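Local coordinates for protein DMATS type aromatic prenyltransferase (PDB 6ZS0) that probably transfers a dimethylallyl group from its diphosphate to the C5 position of the indole ring of tryptophan, within an ABBA-barrel fold, at residues D117-L120 with D121-L124; Q33-T36 with D37-P41. All coordinates share one frame; numbering follows the deposited sequence.

Interaction 1 (D117-L120 with D121-L124); sequences DELL and DLFL
Leu120, at the start of the short helix 120-123, and Leu124, just past its end, lie side by side, pointing the same way, with Leu120 CD2 3.8 Å from Leu124 CD1. In both, CG stands anti to the carbonyl carbon (chi1 -70° and -65°), which lets CD2 of one meet CD1 of the other. Their backbones are tied as well: Leu124 N donates to Leu120 O at 2.8 Å. Leu124 is already leaving helical geometry, so this bond closes the last turn. Both leucines rest on Leu99 of helix 91-109.

Leu119, just ahead of the helix, pairs with Phe123 on another side. Its carbonyl takes the N-H of Phe123 at 3.2 Å from Leu119 O to Phe123 N, and a weak second bond from Leu122 N. The Phe123 ring runs alongside the Leu119 side chain, and its CD1 sits 3.8 Å from Leu119 CB. Leu119 O lies at the ring edge, 3.4 Å from Phe123 CD1. Both side chains are buried against Leu191 of strand 191-195. With an alanine at Phe123, Leu119 CB and CD1 would probably lose their ring neighbour, opening a gap toward Leu191 and Thr165.

The polar face carries Asp121. A water gives one hydrogen to Asp117 O and the other to Asp121 OD1, the latter at 2.6 Å, and so links the type I turn 117-120 to the helix that follows. Asp121 OD1 also forms a salt bridge with Arg172 of helix 162-175, whose NH1 bonds to Glu118 O too. The chemistry is therefore divided by face: leucines and an aromatic ring fit the turn against barrel and helices, while a carboxylate, held by water and arginine, would probably keep its negative charge.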
loop_
_atom_site.group_PDB
_atom_site.type_symbol
_atom_site.label_atom_id
_atom_site.label_comp_id
_atom_site.label_asym_id
_atom_site.label_seq_id
_atom_site.Cartn_x
_atom_site.Cartn_y
_atom_site.Cartn_z
ATOM N N ASP A 117 -14.932 5.665 -13.177
ATOM C CA ASP A 117 -15.270 5.920 -14.598
ATOM C C ASP A 117 -15.017 7.379 -14.959
ATOM O O ASP A 117 -14.533 7.625 -16.061
ATOM C CB ASP A 117 -16.713 5.521 -14.876
ATOM C CG ASP A 117 -16.919 4.021 -14.953
ATOM O OD1 ASP A 117 -15.914 3.280 -15.103
ATOM O OD2 ASP A 117 -18.084 3.604 -14.891
ATOM N N GLU A 118 -15.308 8.291 -14.040
ATOM C CA GLU A 118 -15.074 9.746 -14.177
ATOM C C GLU A 118 -13.597 10.046 -14.458
ATOM O O GLU A 118 -13.348 11.123 -15.007
ATOM C CB GLU A 118 -15.507 10.492 -12.912
ATOM C CG GLU A 118 -16.988 10.618 -12.772
ATOM C CD GLU A 118 -17.622 11.659 -13.682
ATOM O OE1 GLU A 118 -16.858 12.438 -14.349
ATOM O OE2 GLU A 118 -18.862 11.694 -13.729
ATOM N N LEU A 119 -12.666 9.130 -14.125
ATOM C CA LEU A 119 -11.194 9.400 -14.156
ATOM C C LEU A 119 -10.468 8.643 -15.266
ATOM O O LEU A 119 -9.278 8.944 -15.463
ATOM C CB LEU A 119 -10.589 8.987 -12.814
ATOM C CG LEU A 119 -11.109 9.734 -11.596
ATOM C CD1 LEU A 119 -10.294 9.365 -10.379
ATOM C CD2 LEU A 119 -11.115 11.231 -11.804
ATOM N N LEU A 120 -11.097 7.684 -15.947
ATOM C CA LEU A 120 -10.342 6.689 -16.762
ATOM C C LEU A 120 -9.591 7.342 -17.925
ATOM O O LEU A 120 -8.496 6.867 -18.252
ATOM C CB LEU A 120 -11.295 5.605 -17.270
ATOM C CG LEU A 120 -11.823 4.653 -16.204
ATOM C CD1 LEU A 120 -12.626 3.559 -16.850
ATOM C CD2 LEU A 120 -10.698 4.066 -15.355
ATOM N N ASP A 121 -10.145 8.365 -18.571
ATOM C CA ASP A 121 -9.431 9.011 -19.697
ATOM C C ASP A 121 -8.148 9.676 -19.188
ATOM O O ASP A 121 -7.160 9.712 -19.961
ATOM C CB ASP A 121 -10.280 10.027 -20.439
ATOM C CG ASP A 121 -10.789 11.109 -19.532
ATOM O OD1 ASP A 121 -11.523 10.763 -18.598
ATOM O OD2 ASP A 121 -10.417 12.267 -19.745
ATOM N N LEU A 122 -8.142 10.185 -17.951
ATOM C CA LEU A 122 -6.942 10.837 -17.369
ATOM C C LEU A 122 -5.876 9.777 -17.104
ATOM O O LEU A 122 -4.685 10.069 -17.330
ATOM C CB LEU A 122 -7.279 11.537 -16.057
ATOM C CG LEU A 122 -8.212 12.743 -16.136
ATOM C CD1 LEU A 122 -8.639 13.144 -14.747
ATOM C CD2 LEU A 122 -7.544 13.909 -16.842
ATOM N N PHE A 123 -6.272 8.599 -16.598
ATOM C CA PHE A 123 -5.329 7.649 -15.960
ATOM C C PHE A 123 -5.040 6.426 -16.828
ATOM O O PHE A 123 -4.027 5.759 -16.542
ATOM C CB PHE A 123 -5.821 7.300 -14.559
ATOM C CG PHE A 123 -5.695 8.427 -13.573
ATOM C CD1 PHE A 123 -6.815 9.132 -13.138
ATOM C CD2 PHE A 123 -4.451 8.803 -13.084
ATOM C CE1 PHE A 123 -6.695 10.181 -12.236
ATOM C CE2 PHE A 123 -4.346 9.823 -12.161
ATOM C CZ PHE A 123 -5.463 10.522 -11.753
ATOM N N LEU A 124 -5.846 6.150 -17.862
ATOM C CA LEU A 124 -5.625 5.007 -18.793
ATOM C C LEU A 124 -5.610 5.504 -20.238
ATOM O O LEU A 124 -6.462 5.131 -21.052
ATOM C CB LEU A 124 -6.724 3.965 -18.562
ATOM C CG LEU A 124 -6.712 3.288 -17.183
ATOM C CD1 LEU A 124 -7.820 2.255 -17.097
ATOM C CD2 LEU A 124 -5.374 2.640 -16.855
HETATM O O HOH W 1 -13.399 9.088 -17.867
#

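Interaction 2 (Q33-T36 with D37-P41); sequences QVLT and DALGP
The C-terminal end of helix 25-39, one of the helices packed around the ABBA barrel, is built from successive i to i+4 backbone bonds. Asp37 N donates to Gln33 O, Ala38 N to Val34 O, and Leu39 N to Leu35 O, the last at 2.9 Å. The pattern then weakens: Gly40 N reaches Thr36 O only weakly, and also bonds to Asp37 O at 3.1 Å. Gly40 leaves the helix with positive phi (53°), a conformation that favours glycine.

On the buried side, Leu35 and Leu39 cross obliquely, with Leu35 CD1 4.2 Å from Leu39 CG. With CG of Leu35 opposite its backbone N (chi1 174°), the side chain can also meet Thr10 and Leu14 of helix 6-20. Ala38 CB tucks in 3.3 Å from Val34 O, and the methyl also touches Met105 of helix 91-109 and Val82 of strand 77-82. On the exposed side, Thr36 OG1 turns back to bond with Ala32 O. Where the helix stops, one water donates to both Thr36 O and Gly40 O, 2.8 Å from each.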
loop_
_atom_site.group_PDB
_atom_site.type_symbol
_atom_site.label_atom_id
_atom_site.label_comp_id
_atom_site.label_asym_id
_atom_site.label_seq_id
_atom_site.Cartn_x
_atom_site.Cartn_y
_atom_site.Cartn_z
ATOM N N GLN A 33 -9.333 -17.034 -2.779
ATOM C CA GLN A 33 -9.946 -17.166 -4.123
ATOM C C GLN A 33 -9.954 -15.783 -4.807
ATOM O O GLN A 33 -9.648 -15.702 -5.997
ATOM C CB GLN A 33 -11.340 -17.789 -4.009
ATOM C CG GLN A 33 -12.128 -17.761 -5.308
ATOM C CD GLN A 33 -13.459 -18.471 -5.206
ATOM O OE1 GLN A 33 -14.173 -18.350 -4.208
ATOM N NE2 GLN A 33 -13.822 -19.190 -6.262
ATOM N N VAL A 34 -10.256 -14.721 -4.075
ATOM C CA VAL A 34 -10.304 -13.354 -4.655
ATOM C C VAL A 34 -8.895 -12.985 -5.173
ATOM O O VAL A 34 -8.809 -12.419 -6.285
ATOM C CB VAL A 34 -10.842 -12.339 -3.642
ATOM C CG1 VAL A 34 -10.634 -10.902 -4.084
ATOM C CG2 VAL A 34 -12.314 -12.583 -3.346
ATOM N N LEU A 35 -7.846 -13.321 -4.420
ATOM C CA LEU A 35 -6.457 -12.933 -4.785
ATOM C C LEU A 35 -6.039 -13.736 -6.010
ATOM O O LEU A 35 -5.538 -13.151 -6.954
ATOM C CB LEU A 35 -5.498 -13.195 -3.627
ATOM C CG LEU A 35 -4.019 -12.968 -3.967
ATOM C CD1 LEU A 35 -3.789 -11.559 -4.499
ATOM C CD2 LEU A 35 -3.125 -13.263 -2.782
ATOM N N THR A 36 -6.313 -15.045 -6.012
ATOM C CA THR A 36 -6.021 -15.906 -7.180
ATOM C C THR A 36 -6.696 -15.311 -8.411
ATOM O O THR A 36 -6.052 -15.220 -9.441
ATOM C CB THR A 36 -6.500 -17.352 -6.957
ATOM O OG1 THR A 36 -5.758 -17.855 -5.854
ATOM C CG2 THR A 36 -6.323 -18.228 -8.169
ATOM N N ASP A 37 -7.974 -14.960 -8.321
ATOM C CA ASP A 37 -8.726 -14.440 -9.495
ATOM C C ASP A 37 -8.153 -13.078 -9.918
ATOM O O ASP A 37 -8.053 -12.842 -11.107
ATOM C CB ASP A 37 -10.228 -14.327 -9.218
ATOM C CG ASP A 37 -11.054 -14.063 -10.479
ATOM O OD1 ASP A 37 -11.036 -14.900 -11.400
ATOM O OD2 ASP A 37 -11.696 -13.011 -10.536
ATOM N N ALA A 38 -7.799 -12.233 -8.954
ATOM C CA ALA A 38 -7.222 -10.885 -9.198
ATOM C C ALA A 38 -5.882 -11.014 -9.946
ATOM O O ALA A 38 -5.641 -10.236 -10.859
ATOM C CB ALA A 38 -7.101 -10.154 -7.898
ATOM N N LEU A 39 -5.066 -12.003 -9.609
ATOM C CA LEU A 39 -3.762 -12.217 -10.281
ATOM C C LEU A 39 -3.968 -12.701 -11.715
ATOM O O LEU A 39 -3.017 -12.544 -12.530
ATOM C CB LEU A 39 -2.937 -13.236 -9.484
ATOM C CG LEU A 39 -2.286 -12.694 -8.213
ATOM C CD1 LEU A 39 -1.706 -13.819 -7.377
ATOM C CD2 LEU A 39 -1.192 -11.674 -8.543
ATOM N N GLY A 40 -5.110 -13.325 -12.017
ATOM C CA GLY A 40 -5.402 -13.906 -13.329
ATOM C C GLY A 40 -4.298 -14.858 -13.766
ATOM O O GLY A 40 -3.829 -15.666 -12.975
ATOM N N PRO A 41 -3.840 -14.785 -15.025
ATOM C CA PRO A 41 -2.950 -15.811 -15.574
ATOM C C PRO A 41 -1.673 -16.031 -14.770
ATOM O O PRO A 41 -1.206 -17.192 -14.645
ATOM C CB PRO A 41 -2.645 -15.232 -16.957
ATOM C CG PRO A 41 -3.917 -14.551 -17.303
ATOM C CD PRO A 41 -4.222 -13.788 -16.035
HETATM O O HOH W 2 -6.082 -16.740 -11.783
#

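In the fold
Both contacts are local and partly buried, on the outside of the antiparallel barrel; interaction 2 finishes a helix, while interaction 1 takes in a turn and all of helix 120-123. Their centres lie about 24 Å apart and they do not touch. Helix 91-109 is their common neighbour, meeting Leu120 and Leu124 of interaction 1 and Val34, Asp37 and Ala38 of interaction 2. Other neighbours differ: interaction 1 leans on helix 162-175, where Arg172 salt-bridges its aspartate, and strand 191-195, interaction 2 on helix 6-20 and strand 77-82. Interaction 1 combines several apolar pairs with partly weak backbone bonds; interaction 2 has one leucine pair beside a regular i to i+4 run.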